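PDB 3FAW: reticulocyte binding protein from Streptococcus agalactiae COH1, which probably hydrolyses the alpha-1,6 branch linkages of pullulan and related alpha-glucans as a secreted, cell-wall-anchored pullulanase. Local coordinates for residues K689-S703 with Q775-P787. Sequence-based numbering, arbitrary orientation.
Sequences KTQAYTAGLITLRRS and QVIVDADQAGIKP
Tyr693 CG lies roughly anti to the backbone N (chi1 -156°), which carries the phenol ring from helix 685-703 to the turn after strand 775-778; the fully extended Lys689 chain (chi1 -179°) puts NZ beside Asp781. The contact joins the TIM-barrel part of this pullulanase, where the helix packs on helix 590-609, to the C-terminal antiparallel beta-sheet, with 775-778 as an outermost strand. The Tyr693 hydroxyl, OH, donates to Asp779 O at 2.6 Å, tilted 22° from the carbonyl plane. Ala783 CB sits over the centre of one ring face in a CH-pi contact, 4.1 Å from the Tyr693 centroid. The turn is shaped from within: Asp779 OD1 accepts from the backbone N of both Asp781 and Gln782, an Asx turn and Asx motif, while Arg792 N holds OD2. Lys689 NZ forms a salt bridge to Asp781 OD1 at 2.8 Å, coming from above the carboxylate plane. Leu700 extends the apolar side, its CD2 on Val778 CG2 and its CD1 tight against Ile777 CD1 at 3.4 Å. Between these ends the backbones close to 4.3 Å between Gly696 CA and Gly784 CA, and Gly696 CA makes a CA-H...O contact of 3.5 Å with Ala783 O.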
loop_
_atom_site.group_PDB
_atom_site.type_symbol
_atom_site.label_atom_id
_atom_site.label_comp_id
_atom_site.label_asym_id
_atom_site.label_seq_id
_atom_site.Cartn_x
_atom_site.Cartn_y
_atom_site.Cartn_z
ATOM N N LYS A 689 -6.446 29.344 -4.521
ATOM C CA LYS A 689 -6.067 29.537 -5.927
ATOM C C LYS A 689 -5.346 28.303 -6.466
ATOM O O LYS A 689 -5.586 27.878 -7.596
ATOM C CB LYS A 689 -5.177 30.771 -6.096
ATOM C CG LYS A 689 -4.763 31.049 -7.546
ATOM C CD LYS A 689 -4.113 32.421 -7.686
ATOM C CE LYS A 689 -3.651 32.677 -9.106
ATOM N NZ LYS A 689 -2.913 33.962 -9.231
ATOM N N THR A 690 -4.462 27.740 -5.647
ATOM C CA THR A 690 -3.726 26.532 -6.000
ATOM C C THR A 690 -4.654 25.323 -6.169
ATOM O O THR A 690 -4.459 24.519 -7.080
ATOM C CB THR A 690 -2.636 26.224 -4.950
ATOM O OG1 THR A 690 -1.642 27.255 -4.982
ATOM C CG2 THR A 690 -1.971 24.880 -5.219
ATOM N N GLN A 691 -5.668 25.205 -5.313
ATOM C CA GLN A 691 -6.597 24.073 -5.392
ATOM C C GLN A 691 -7.525 24.191 -6.608
ATOM O O GLN A 691 -7.838 23.180 -7.252
ATOM C CB GLN A 691 -7.357 23.875 -4.061
ATOM C CG GLN A 691 -8.779 24.395 -4.003
ATOM C CD GLN A 691 -9.787 23.460 -4.650
ATOM O OE1 GLN A 691 -9.810 22.257 -4.384
ATOM N NE2 GLN A 691 -10.639 24.017 -5.489
ATOM N N ALA A 692 -7.946 25.417 -6.926
ATOM C CA ALA A 692 -8.741 25.676 -8.127
ATOM C C ALA A 692 -7.906 25.434 -9.383
ATOM O O ALA A 692 -8.419 24.970 -10.399
ATOM C CB ALA A 692 -9.289 27.111 -8.113
ATOM N N TYR A 693 -6.615 25.746 -9.300
ATOM C CA TYR A 693 -5.672 25.464 -10.385
ATOM C C TYR A 693 -5.575 23.949 -10.625
ATOM O O TYR A 693 -5.668 23.483 -11.763
ATOM C CB TYR A 693 -4.295 26.052 -10.047
ATOM C CG TYR A 693 -3.405 26.342 -11.237
ATOM C CD1 TYR A 693 -3.602 27.481 -12.016
ATOM C CD2 TYR A 693 -2.344 25.502 -11.560
ATOM C CE1 TYR A 693 -2.778 27.763 -13.100
ATOM C CE2 TYR A 693 -1.515 25.777 -12.645
ATOM C CZ TYR A 693 -1.736 26.906 -13.410
ATOM O OH TYR A 693 -0.911 27.176 -14.485
ATOM N N THR A 694 -5.413 23.193 -9.541
ATOM C CA THR A 694 -5.300 21.733 -9.606
ATOM C C THR A 694 -6.592 21.073 -10.102
ATOM O O THR A 694 -6.543 20.141 -10.906
ATOM C CB THR A 694 -4.899 21.147 -8.235
ATOM O OG1 THR A 694 -3.691 21.773 -7.788
ATOM C CG2 THR A 694 -4.679 19.639 -8.319
ATOM N N ALA A 695 -7.737 21.563 -9.626
ATOM C CA ALA A 695 -9.050 21.093 -10.095
ATOM C C ALA A 695 -9.219 21.259 -11.610
ATOM O O ALA A 695 -9.730 20.365 -12.283
ATOM C CB ALA A 695 -10.166 21.825 -9.363
ATOM N N GLY A 696 -8.787 22.406 -12.135
ATOM C CA GLY A 696 -8.823 22.678 -13.574
ATOM C C GLY A 696 -7.870 21.831 -14.405
ATOM O O GLY A 696 -8.155 21.515 -15.560
ATOM N N LEU A 697 -6.725 21.479 -13.826
ATOM C CA LEU A 697 -5.772 20.582 -14.477
ATOM C C LEU A 697 -6.333 19.160 -14.579
ATOM O O LEU A 697 -6.060 18.454 -15.548
ATOM C CB LEU A 697 -4.432 20.572 -13.728
ATOM C CG LEU A 697 -3.577 21.836 -13.850
ATOM C CD1 LEU A 697 -2.393 21.791 -12.889
ATOM C CD2 LEU A 697 -3.103 22.029 -15.291
ATOM N N ILE A 698 -7.121 18.745 -13.591
ATOM C CA ILE A 698 -7.769 17.433 -13.639
ATOM C C ILE A 698 -8.828 17.392 -14.749
ATOM O O ILE A 698 -8.919 16.408 -15.481
ATOM C CB ILE A 698 -8.396 17.030 -12.286
ATOM C CG1 ILE A 698 -7.303 16.819 -11.230
ATOM C CG2 ILE A 698 -9.214 15.733 -12.441
ATOM C CD1 ILE A 698 -7.826 16.755 -9.806
ATOM N N THR A 699 -9.610 18.464 -14.873
ATOM C CA THR A 699 -10.613 18.579 -15.938
ATOM C C THR A 699 -9.953 18.484 -17.313
ATOM O O THR A 699 -10.384 17.702 -18.160
ATOM C CB THR A 699 -11.388 19.907 -15.850
ATOM O OG1 THR A 699 -12.007 20.020 -14.564
ATOM C CG2 THR A 699 -12.460 20.001 -16.946
ATOM N N LEU A 700 -8.907 19.279 -17.524
ATOM C CA LEU A 700 -8.127 19.219 -18.761
ATOM C C LEU A 700 -7.704 17.783 -19.080
ATOM O O LEU A 700 -7.952 17.284 -20.179
ATOM C CB LEU A 700 -6.893 20.123 -18.663
ATOM C CG LEU A 700 -5.898 20.089 -19.828
ATOM C CD1 LEU A 700 -6.592 20.345 -21.162
ATOM C CD2 LEU A 700 -4.773 21.091 -19.595
ATOM N N ARG A 701 -7.081 17.121 -18.111
ATOM C CA ARG A 701 -6.588 15.751 -18.300
ATOM C C ARG A 701 -7.683 14.789 -18.768
ATOM O O ARG A 701 -7.468 14.013 -19.692
ATOM C CB ARG A 701 -5.953 15.217 -17.012
ATOM C CG ARG A 701 -5.422 13.800 -17.142
ATOM C CD ARG A 701 -4.590 13.372 -15.943
ATOM N NE ARG A 701 -3.972 12.068 -16.174
ATOM C CZ ARG A 701 -2.922 11.854 -16.971
ATOM N NH1 ARG A 701 -2.335 12.857 -17.613
ATOM N NH2 ARG A 701 -2.447 10.626 -17.117
ATOM N N ARG A 702 -8.850 14.855 -18.133
ATOM C CA ARG A 702 -9.962 13.953 -18.447
ATOM C C ARG A 702 -10.726 14.355 -19.713
ATOM O O ARG A 702 -11.495 13.556 -20.261
ATOM C CB ARG A 702 -10.918 13.862 -17.253
ATOM C CG ARG A 702 -10.256 13.303 -15.989
ATOM C CD ARG A 702 -11.266 12.994 -14.887
ATOM N NE ARG A 702 -12.174 11.910 -15.264
ATOM C CZ ARG A 702 -13.267 11.559 -14.587
ATOM N NH1 ARG A 702 -13.612 12.197 -13.472
ATOM N NH2 ARG A 702 -14.027 10.563 -15.030
ATOM N N SER A 703 -10.509 15.582 -20.180
ATOM C CA SER A 703 -11.209 16.097 -21.355
ATOM C C SER A 703 -10.669 15.548 -22.680
ATOM O O SER A 703 -11.340 15.659 -23.704
ATOM C CB SER A 703 -11.152 17.629 -21.381
ATOM O OG SER A 703 -9.857 18.096 -21.726
ATOM N N GLN A 775 -5.476 28.655 -28.758
ATOM C CA GLN A 775 -6.078 29.314 -27.600
ATOM C C GLN A 775 -5.335 28.906 -26.334
ATOM O O GLN A 775 -4.980 27.739 -26.173
ATOM C CB GLN A 775 -7.547 28.907 -27.465
ATOM C CG GLN A 775 -8.410 29.196 -28.694
ATOM C CD GLN A 775 -9.721 28.410 -28.705
ATOM O OE1 GLN A 775 -9.777 27.257 -28.271
ATOM N NE2 GLN A 775 -10.777 29.032 -29.219
ATOM N N VAL A 776 -5.118 29.864 -25.436
ATOM C CA VAL A 776 -4.514 29.583 -24.132
ATOM C C VAL A 776 -5.585 29.100 -23.156
ATOM O O VAL A 776 -6.520 29.844 -22.850
ATOM C CB VAL A 776 -3.831 30.834 -23.536
ATOM C CG1 VAL A 776 -3.158 30.492 -22.199
ATOM C CG2 VAL A 776 -2.821 31.407 -24.519
ATOM N N ILE A 777 -5.450 27.861 -22.675
ATOM C CA ILE A 777 -6.402 27.302 -21.699
ATOM C C ILE A 777 -5.820 27.147 -20.280
ATOM O O ILE A 777 -6.571 26.997 -19.310
ATOM C CB ILE A 777 -7.028 25.974 -22.193
ATOM C CG1 ILE A 777 -5.974 24.878 -22.359
ATOM C CG2 ILE A 777 -7.770 26.211 -23.509
ATOM C CD1 ILE A 777 -6.574 23.504 -22.527
ATOM N N VAL A 778 -4.493 27.186 -20.166
ATOM C CA VAL A 778 -3.827 27.277 -18.865
ATOM C C VAL A 778 -2.834 28.434 -18.901
ATOM O O VAL A 778 -2.031 28.540 -19.831
ATOM C CB VAL A 778 -3.080 25.968 -18.490
ATOM C CG1 VAL A 778 -2.353 26.115 -17.152
ATOM C CG2 VAL A 778 -4.041 24.800 -18.442
ATOM N N ASP A 779 -2.898 29.304 -17.898
ATOM C CA ASP A 779 -1.931 30.396 -17.769
ATOM C C ASP A 779 -1.411 30.464 -16.329
ATOM O O ASP A 779 -1.526 29.485 -15.591
ATOM C CB ASP A 779 -2.533 31.725 -18.275
ATOM C CG ASP A 779 -3.530 32.349 -17.311
ATOM O OD1 ASP A 779 -3.878 31.731 -16.287
ATOM O OD2 ASP A 779 -3.969 33.487 -17.590
ATOM N N ALA A 780 -0.835 31.598 -15.937
ATOM C CA ALA A 780 -0.265 31.754 -14.595
ATOM C C ALA A 780 -1.316 31.765 -13.476
ATOM O O ALA A 780 -1.008 31.419 -12.328
ATOM C CB ALA A 780 0.581 33.023 -14.533
ATOM N N ASP A 781 -2.547 32.161 -13.807
ATOM C CA ASP A 781 -3.607 32.342 -12.807
ATOM C C ASP A 781 -4.646 31.223 -12.751
ATOM O O ASP A 781 -5.199 30.940 -11.682
ATOM C CB ASP A 781 -4.340 33.661 -13.056
ATOM C CG ASP A 781 -3.478 34.874 -12.778
ATOM O OD1 ASP A 781 -2.596 34.805 -11.896
ATOM O OD2 ASP A 781 -3.699 35.906 -13.440
ATOM N N GLN A 782 -4.931 30.607 -13.894
ATOM C CA GLN A 782 -6.042 29.664 -13.985
ATOM C C GLN A 782 -5.770 28.513 -14.935
ATOM O O GLN A 782 -4.943 28.611 -15.840
ATOM C CB GLN A 782 -7.326 30.389 -14.410
ATOM C CG GLN A 782 -7.276 31.004 -15.802
ATOM C CD GLN A 782 -8.470 31.895 -16.087
ATOM O OE1 GLN A 782 -8.360 33.121 -16.069
ATOM N NE2 GLN A 782 -9.619 31.283 -16.346
ATOM N N ALA A 783 -6.500 27.427 -14.712
ATOM C CA ALA A 783 -6.387 26.221 -15.514
ATOM C C ALA A 783 -7.782 25.682 -15.830
ATOM O O ALA A 783 -8.710 25.819 -15.028
ATOM C CB ALA A 783 -5.573 25.182 -14.774
ATOM N N GLY A 784 -7.919 25.078 -17.006
ATOM C CA GLY A 784 -9.190 24.506 -17.436
ATOM C C GLY A 784 -9.185 24.154 -18.908
ATOM O O GLY A 784 -8.125 23.964 -19.501
ATOM N N ILE A 785 -10.377 24.077 -19.494
ATOM C CA ILE A 785 -10.537 23.729 -20.911
ATOM C C ILE A 785 -11.117 24.871 -21.768
ATOM O O ILE A 785 -11.235 24.728 -22.984
ATOM C CB ILE A 785 -11.401 22.448 -21.089
ATOM C CG1 ILE A 785 -12.828 22.648 -20.564
ATOM C CG2 ILE A 785 -10.751 21.269 -20.372
ATOM C CD1 ILE A 785 -13.748 21.485 -20.868
ATOM N N LYS A 786 -11.464 25.994 -21.138
ATOM C CA LYS A 786 -12.032 27.143 -21.849
ATOM C C LYS A 786 -10.934 28.131 -22.254
ATOM O O LYS A 786 -9.933 28.269 -21.549
ATOM C CB LYS A 786 -13.065 27.860 -20.975
ATOM C CG LYS A 786 -14.243 26.996 -20.555
ATOM C CD LYS A 786 -15.088 27.690 -19.492
ATOM C CE LYS A 786 -16.170 26.771 -18.954
ATOM N NZ LYS A 786 -17.036 27.445 -17.943
ATOM N N PRO A 787 -11.116 28.826 -23.393
ATOM C CA PRO A 787 -10.150 29.848 -23.788
ATOM C C PRO A 787 -10.054 30.995 -22.779
ATOM O O PRO A 787 -11.078 31.499 -22.313
ATOM C CB PRO A 787 -10.698 30.363 -25.130
ATOM C CG PRO A 787 -11.638 29.329 -25.602
ATOM C CD PRO A 787 -12.204 28.692 -24.379
HETATM O O HOH W 1 -6.546 28.938 -10.267
HETATM O O HOH W 2 -8.012 27.563 -12.077
#